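Long-range contacts in natural cytotoxicity triggering receptor 2 (Homo sapiens, PDB 1HKF), which triggers natural cytotoxicity as an activating receptor of natural killer cells and may make activated cells more efficient at lysing tumour cells: residues A[32-37]-A[77-82]; A[39-44]-A[62-67]. One frame throughout, in Å; residues are numbered along the deposited sequence.

Overall arrangement
Both contacts belong to the extracellular V-type immunoglobulin domain of the receptor, with centres about 10 Å apart on the same side, and each turns on one tyrosine. Contact 1, partly buried, ties the end of strand 28-33 to the turn leaving strand 73-78 at one end of the three-stranded sheet, whose outer strands these are, and is polar: a backbone bond and a phenol-carboxylate bond cross it. Contact 2 lies at the surface, where the approach to strand 43-49 meets the loop after strand 54-61, on the five-stranded sheet; there a ring packs on a proline and one water bridges Lys-43 and Ser-62. Asp-77 joins them, since its second oxygen accepts from Tyr-41 and pairs with Lys-44.

Contact 1: A[32-37]-A[77-82]; sequences CQYPPT and DDPDAG
The ring of Tyr-34 has the carbonyl O of Gly-82 over the centre of one face, 4.0 Å above the plane, while Asp-77 OD1 lies at its edge, in plane. Lys-44 makes a cation-pi contact from the opposite face. The same Gly-82 O accepts from Tyr-34 N, 2.9 Å away and above the carbonyl plane. CG of Tyr-34 sits between its backbone N and carbonyl carbon (chi1 55°), a crowded position that folds the ring beneath this bond and sends the phenol toward strand 73-78. Tyr-34 OH donates to the syn lone pair of Asp-77 OD1, 2.6 Å away, with ring and carboxylate planes 66° apart. Pro-79 CA borders the hydroxyl, 3.3 Å from Tyr-34 OH. Lys-44 also forms a salt bridge to Asp-77 OD2, which, with Tyr-41 OH also there, would favour the ionised form of the buried carboxylate. Asp-78 OD1 accepts from Asp-80 N, an Asx turn, and also pairs with Arg-65. Gly-82 ends the bend with positive phi (87°), where a side chain would press on the carbonyl O of Ala-81. The arrangement closes one end of a V-set immunoglobulin sandwich, just beyond Cys-32, whose disulfide to Cys-101 is the intersheet bond characteristic of the fold.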
loop_
_atom_site.group_PDB
_atom_site.type_symbol
_atom_site.label_atom_id
_atom_site.label_comp_id
_atom_site.label_asym_id
_atom_site.label_seq_id
_atom_site.Cartn_x
_atom_site.Cartn_y
_atom_site.Cartn_z
ATOM N N CYS A 32 -10.410 -3.041 -4.181
ATOM C CA CYS A 32 -11.710 -2.768 -4.814
ATOM C C CYS A 32 -12.619 -3.927 -4.467
ATOM O O CYS A 32 -12.340 -5.089 -4.828
ATOM C CB CYS A 32 -11.556 -2.587 -6.332
ATOM S SG CYS A 32 -10.866 -0.914 -6.790
ATOM N N GLN A 33 -13.674 -3.655 -3.715
ATOM C CA GLN A 33 -14.568 -4.735 -3.351
ATOM C C GLN A 33 -15.720 -4.888 -4.351
ATOM O O GLN A 33 -15.932 -4.024 -5.194
ATOM C CB GLN A 33 -15.082 -4.544 -1.951
ATOM C CG GLN A 33 -15.927 -3.364 -1.774
ATOM C CD GLN A 33 -16.457 -3.304 -0.339
ATOM O OE1 GLN A 33 -15.996 -4.059 0.534
ATOM N NE2 GLN A 33 -17.424 -2.412 -0.086
ATOM N N TYR A 34 -16.459 -5.996 -4.274
ATOM C CA TYR A 34 -17.552 -6.254 -5.246
ATOM C C TYR A 34 -18.483 -7.323 -4.719
ATOM O O TYR A 34 -18.068 -8.143 -3.896
ATOM C CB TYR A 34 -16.975 -6.675 -6.610
ATOM C CG TYR A 34 -16.036 -7.861 -6.540
ATOM C CD1 TYR A 34 -16.531 -9.156 -6.435
ATOM C CD2 TYR A 34 -14.625 -7.680 -6.528
ATOM C CE1 TYR A 34 -15.681 -10.248 -6.311
ATOM C CE2 TYR A 34 -13.762 -8.758 -6.411
ATOM C CZ TYR A 34 -14.294 -10.046 -6.306
ATOM O OH TYR A 34 -13.463 -11.135 -6.286
ATOM N N PRO A 35 -19.783 -7.290 -5.133
ATOM C CA PRO A 35 -20.758 -8.286 -4.670
ATOM C C PRO A 35 -20.613 -9.643 -5.404
ATOM O O PRO A 35 -20.065 -9.712 -6.507
ATOM C CB PRO A 35 -22.109 -7.586 -4.908
ATOM C CG PRO A 35 -21.864 -6.877 -6.203
ATOM C CD PRO A 35 -20.413 -6.337 -6.062
ATOM N N PRO A 36 -21.115 -10.726 -4.803
ATOM C CA PRO A 36 -21.056 -12.097 -5.344
ATOM C C PRO A 36 -21.776 -12.380 -6.661
ATOM O O PRO A 36 -22.893 -11.884 -6.879
ATOM C CB PRO A 36 -21.663 -12.938 -4.234
ATOM C CG PRO A 36 -21.691 -12.061 -3.042
ATOM C CD PRO A 36 -21.931 -10.697 -3.585
ATOM N N THR A 37 -21.142 -13.144 -7.553
ATOM C CA THR A 37 -21.818 -13.549 -8.799
ATOM C C THR A 37 -21.841 -15.076 -8.936
ATOM O O THR A 37 -21.680 -15.620 -10.021
ATOM C CB THR A 37 -21.154 -12.999 -10.044
ATOM O OG1 THR A 37 -19.777 -13.392 -10.079
ATOM C CG2 THR A 37 -21.292 -11.530 -10.074
ATOM N N ASP A 77 -6.763 -11.521 -6.578
ATOM C CA ASP A 77 -8.224 -11.481 -6.449
ATOM C C ASP A 77 -8.781 -12.741 -5.855
ATOM O O ASP A 77 -8.487 -13.850 -6.308
ATOM C CB ASP A 77 -8.861 -11.246 -7.804
ATOM C CG ASP A 77 -10.365 -11.337 -7.756
ATOM O OD1 ASP A 77 -10.927 -10.819 -6.777
ATOM O OD2 ASP A 77 -10.964 -11.924 -8.706
ATOM N N ASP A 78 -9.590 -12.596 -4.826
ATOM C CA ASP A 78 -10.192 -13.768 -4.252
ATOM C C ASP A 78 -11.671 -13.514 -4.002
ATOM O O ASP A 78 -12.019 -12.842 -3.040
ATOM C CB ASP A 78 -9.532 -14.184 -2.930
ATOM C CG ASP A 78 -10.179 -15.468 -2.344
ATOM O OD1 ASP A 78 -11.105 -16.046 -2.998
ATOM O OD2 ASP A 78 -9.781 -15.904 -1.244
ATOM N N PRO A 79 -12.568 -14.105 -4.844
ATOM C CA PRO A 79 -14.027 -13.960 -4.737
ATOM C C PRO A 79 -14.581 -14.335 -3.388
ATOM O O PRO A 79 -15.559 -13.754 -2.940
ATOM C CB PRO A 79 -14.547 -14.859 -5.847
ATOM C CG PRO A 79 -13.542 -14.698 -6.876
ATOM C CD PRO A 79 -12.229 -14.813 -6.088
ATOM N N ASP A 80 -13.971 -15.309 -2.726
ATOM C CA ASP A 80 -14.431 -15.706 -1.398
ATOM C C ASP A 80 -14.259 -14.569 -0.433
ATOM O O ASP A 80 -14.964 -14.523 0.577
ATOM C CB ASP A 80 -13.623 -16.872 -0.843
ATOM C CG ASP A 80 -13.813 -18.160 -1.641
ATOM O OD1 ASP A 80 -14.932 -18.368 -2.189
ATOM O OD2 ASP A 80 -12.842 -18.965 -1.690
ATOM N N ALA A 81 -13.302 -13.670 -0.710
ATOM C CA ALA A 81 -13.077 -12.537 0.181
ATOM C C ALA A 81 -13.951 -11.332 -0.222
ATOM O O ALA A 81 -14.235 -10.475 0.601
ATOM C CB ALA A 81 -11.599 -12.141 0.187
ATOM N N GLY A 82 -14.370 -11.271 -1.481
ATOM C CA GLY A 82 -15.191 -10.158 -1.920
ATOM C C GLY A 82 -14.427 -8.926 -2.406
ATOM O O GLY A 82 -15.002 -7.846 -2.498
#

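Contact 2: A[39-44]-A[62-67]; sequences SLYEKK and SKPRTM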
loop_
_atom_site.group_PDB
_atom_site.type_symbol
_atom_site.label_atom_id
_atom_site.label_comp_id
_atom_site.label_asym_id
_atom_site.label_seq_id
_atom_site.Cartn_x
_atom_site.Cartn_y
_atom_site.Cartn_z
ATOM N N SER A 39 -21.053 -18.915 -9.260
ATOM C CA SER A 39 -19.996 -19.730 -9.844
ATOM C C SER A 39 -19.372 -19.011 -11.029
ATOM O O SER A 39 -18.463 -19.559 -11.641
ATOM C CB SER A 39 -20.576 -21.034 -10.372
ATOM O OG SER A 39 -21.246 -20.810 -11.627
ATOM N N LEU A 40 -19.878 -17.825 -11.386
ATOM C CA LEU A 40 -19.346 -17.102 -12.545
ATOM C C LEU A 40 -18.132 -16.181 -12.178
ATOM O O LEU A 40 -18.158 -15.481 -11.140
ATOM C CB LEU A 40 -20.479 -16.300 -13.188
ATOM C CG LEU A 40 -21.291 -17.092 -14.218
ATOM C CD1 LEU A 40 -22.274 -16.203 -14.952
ATOM C CD2 LEU A 40 -20.333 -17.674 -15.216
ATOM N N TYR A 41 -17.089 -16.177 -13.013
ATOM C CA TYR A 41 -15.917 -15.365 -12.700
ATOM C C TYR A 41 -15.731 -14.135 -13.551
ATOM O O TYR A 41 -15.609 -14.213 -14.764
ATOM C CB TYR A 41 -14.595 -16.155 -12.750
ATOM C CG TYR A 41 -13.382 -15.309 -12.278
ATOM C CD1 TYR A 41 -12.465 -14.780 -13.188
ATOM C CD2 TYR A 41 -13.194 -15.023 -10.927
ATOM C CE1 TYR A 41 -11.394 -13.988 -12.762
ATOM C CE2 TYR A 41 -12.131 -14.231 -10.483
ATOM C CZ TYR A 41 -11.240 -13.726 -11.415
ATOM O OH TYR A 41 -10.206 -12.981 -10.989
ATOM N N GLU A 42 -15.650 -12.996 -12.880
ATOM C CA GLU A 42 -15.441 -11.718 -13.542
ATOM C C GLU A 42 -13.960 -11.313 -13.558
ATOM O O GLU A 42 -13.318 -11.183 -12.489
ATOM C CB GLU A 42 -16.250 -10.642 -12.826
ATOM C CG GLU A 42 -17.811 -10.825 -12.873
ATOM C CD GLU A 42 -18.544 -9.634 -12.215
ATOM O OE1 GLU A 42 -18.576 -9.524 -10.945
ATOM O OE2 GLU A 42 -19.063 -8.784 -12.971
ATOM N N LYS A 43 -13.399 -11.115 -14.740
ATOM C CA LYS A 43 -12.022 -10.663 -14.781
ATOM C C LYS A 43 -11.885 -9.290 -14.073
ATOM O O LYS A 43 -12.804 -8.458 -14.112
ATOM C CB LYS A 43 -11.553 -10.576 -16.213
ATOM C CG LYS A 43 -11.551 -11.954 -16.791
ATOM C CD LYS A 43 -11.031 -11.967 -18.192
ATOM C CE LYS A 43 -10.945 -13.430 -18.641
ATOM N NZ LYS A 43 -10.160 -13.450 -19.924
ATOM N N LYS A 44 -10.748 -9.064 -13.421
ATOM C CA LYS A 44 -10.523 -7.802 -12.686
ATOM C C LYS A 44 -9.403 -7.103 -13.413
ATOM O O LYS A 44 -8.453 -7.767 -13.874
ATOM C CB LYS A 44 -10.134 -8.141 -11.249
ATOM C CG LYS A 44 -11.104 -9.148 -10.532
ATOM C CD LYS A 44 -12.520 -8.568 -10.450
ATOM C CE LYS A 44 -13.424 -9.353 -9.510
ATOM N NZ LYS A 44 -13.386 -10.834 -9.856
ATOM N N SER A 62 -7.312 -12.944 -14.597
ATOM C CA SER A 62 -8.172 -13.743 -15.464
ATOM C C SER A 62 -8.792 -14.952 -14.786
ATOM O O SER A 62 -9.770 -15.500 -15.280
ATOM C CB SER A 62 -7.380 -14.198 -16.709
ATOM O OG SER A 62 -7.088 -13.064 -17.542
ATOM N N LYS A 63 -8.200 -15.385 -13.671
ATOM C CA LYS A 63 -8.700 -16.517 -12.908
ATOM C C LYS A 63 -8.550 -16.177 -11.429
ATOM O O LYS A 63 -7.671 -15.437 -11.050
ATOM C CB LYS A 63 -7.917 -17.783 -13.271
ATOM C CG LYS A 63 -8.253 -18.237 -14.638
ATOM C CD LYS A 63 -7.870 -19.659 -14.829
ATOM C CE LYS A 63 -6.521 -19.780 -15.451
ATOM N NZ LYS A 63 -6.671 -20.967 -16.325
ATOM N N PRO A 64 -9.427 -16.712 -10.578
ATOM C CA PRO A 64 -9.344 -16.406 -9.145
ATOM C C PRO A 64 -8.084 -16.897 -8.422
ATOM O O PRO A 64 -7.526 -17.927 -8.786
ATOM C CB PRO A 64 -10.621 -17.022 -8.583
ATOM C CG PRO A 64 -10.910 -18.163 -9.523
ATOM C CD PRO A 64 -10.511 -17.667 -10.897
ATOM N N ARG A 65 -7.646 -16.128 -7.409
ATOM C CA ARG A 65 -6.494 -16.460 -6.599
ATOM C C ARG A 65 -5.290 -16.858 -7.468
ATOM O O ARG A 65 -4.704 -17.917 -7.299
ATOM C CB ARG A 65 -6.903 -17.572 -5.652
ATOM C CG ARG A 65 -8.007 -17.159 -4.670
ATOM C CD ARG A 65 -8.507 -18.344 -3.864
ATOM N NE ARG A 65 -9.117 -19.333 -4.759
ATOM C CZ ARG A 65 -10.386 -19.272 -5.191
ATOM N NH1 ARG A 65 -11.209 -18.304 -4.784
ATOM N NH2 ARG A 65 -10.785 -20.085 -6.160
ATOM N N THR A 66 -4.980 -16.035 -8.458
ATOM C CA THR A 66 -3.830 -16.293 -9.320
ATOM C C THR A 66 -2.768 -15.199 -9.059
ATOM O O THR A 66 -3.091 -14.057 -8.694
ATOM C CB THR A 66 -4.171 -16.237 -10.841
ATOM O OG1 THR A 66 -5.040 -15.119 -11.106
ATOM C CG2 THR A 66 -4.810 -17.544 -11.315
ATOM N N MET A 67 -1.505 -15.557 -9.221
ATOM C CA MET A 67 -0.431 -14.589 -9.020
ATOM C C MET A 67 -0.307 -13.817 -10.324
ATOM O O MET A 67 0.673 -13.992 -11.054
ATOM C CB MET A 67 0.898 -15.292 -8.716
ATOM C CG MET A 67 0.865 -16.217 -7.496
ATOM S SD MET A 67 1.489 -15.512 -5.928
ATOM C CE MET A 67 3.254 -15.967 -6.095
HETATM O O HOH W 1 -7.589 -12.945 -20.609
#
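Pro-64 lies over one face of the Tyr-41 ring, its CD 3.8 Å from the ring centroid and only 10° off the normal, a CH-pi contact close to ideal. On the same face its CB reaches toward the ring's rim, 3.7 Å from Tyr-41 CE2, and the two side chains run past each other in opposite directions. The peptide chain before the proline continues the packing: Ser-62 O comes within 3.4 Å of Tyr-41 CE1. A second link, among exposed side chains, runs through water. Lys-43, extended beyond CG, runs alongside Ser-62 and donates from NZ to a water at 2.7 Å, which is also hydrogen-bonded to Ser-62 OG at 3.1 Å.

In the next shell, CG of Tyr-41 is anti to the backbone N (chi1 -174°), which carries the ring across to the loop, and its hydroxyl is held by Asp-77 OD2 and Ser-61 OG. Lys-44 NZ, salt-bridged to Asp-77 OD2, also donates to Glu-42 O at 2.7 Å, in the carbonyl plane. Thr-66 OG1 donates to Lys-63 O at 2.7 Å, from above the carbonyl plane, a bond that spans Pro-64 and Arg-65. Pro-79, from the turn after strand 73-78, touches both Tyr-41 and Pro-64. The contact thus lies where strands 43-49 and 54-61, antiparallel neighbours in the five-stranded sheet, give way to loops beside strand 73-78 of the other sheet.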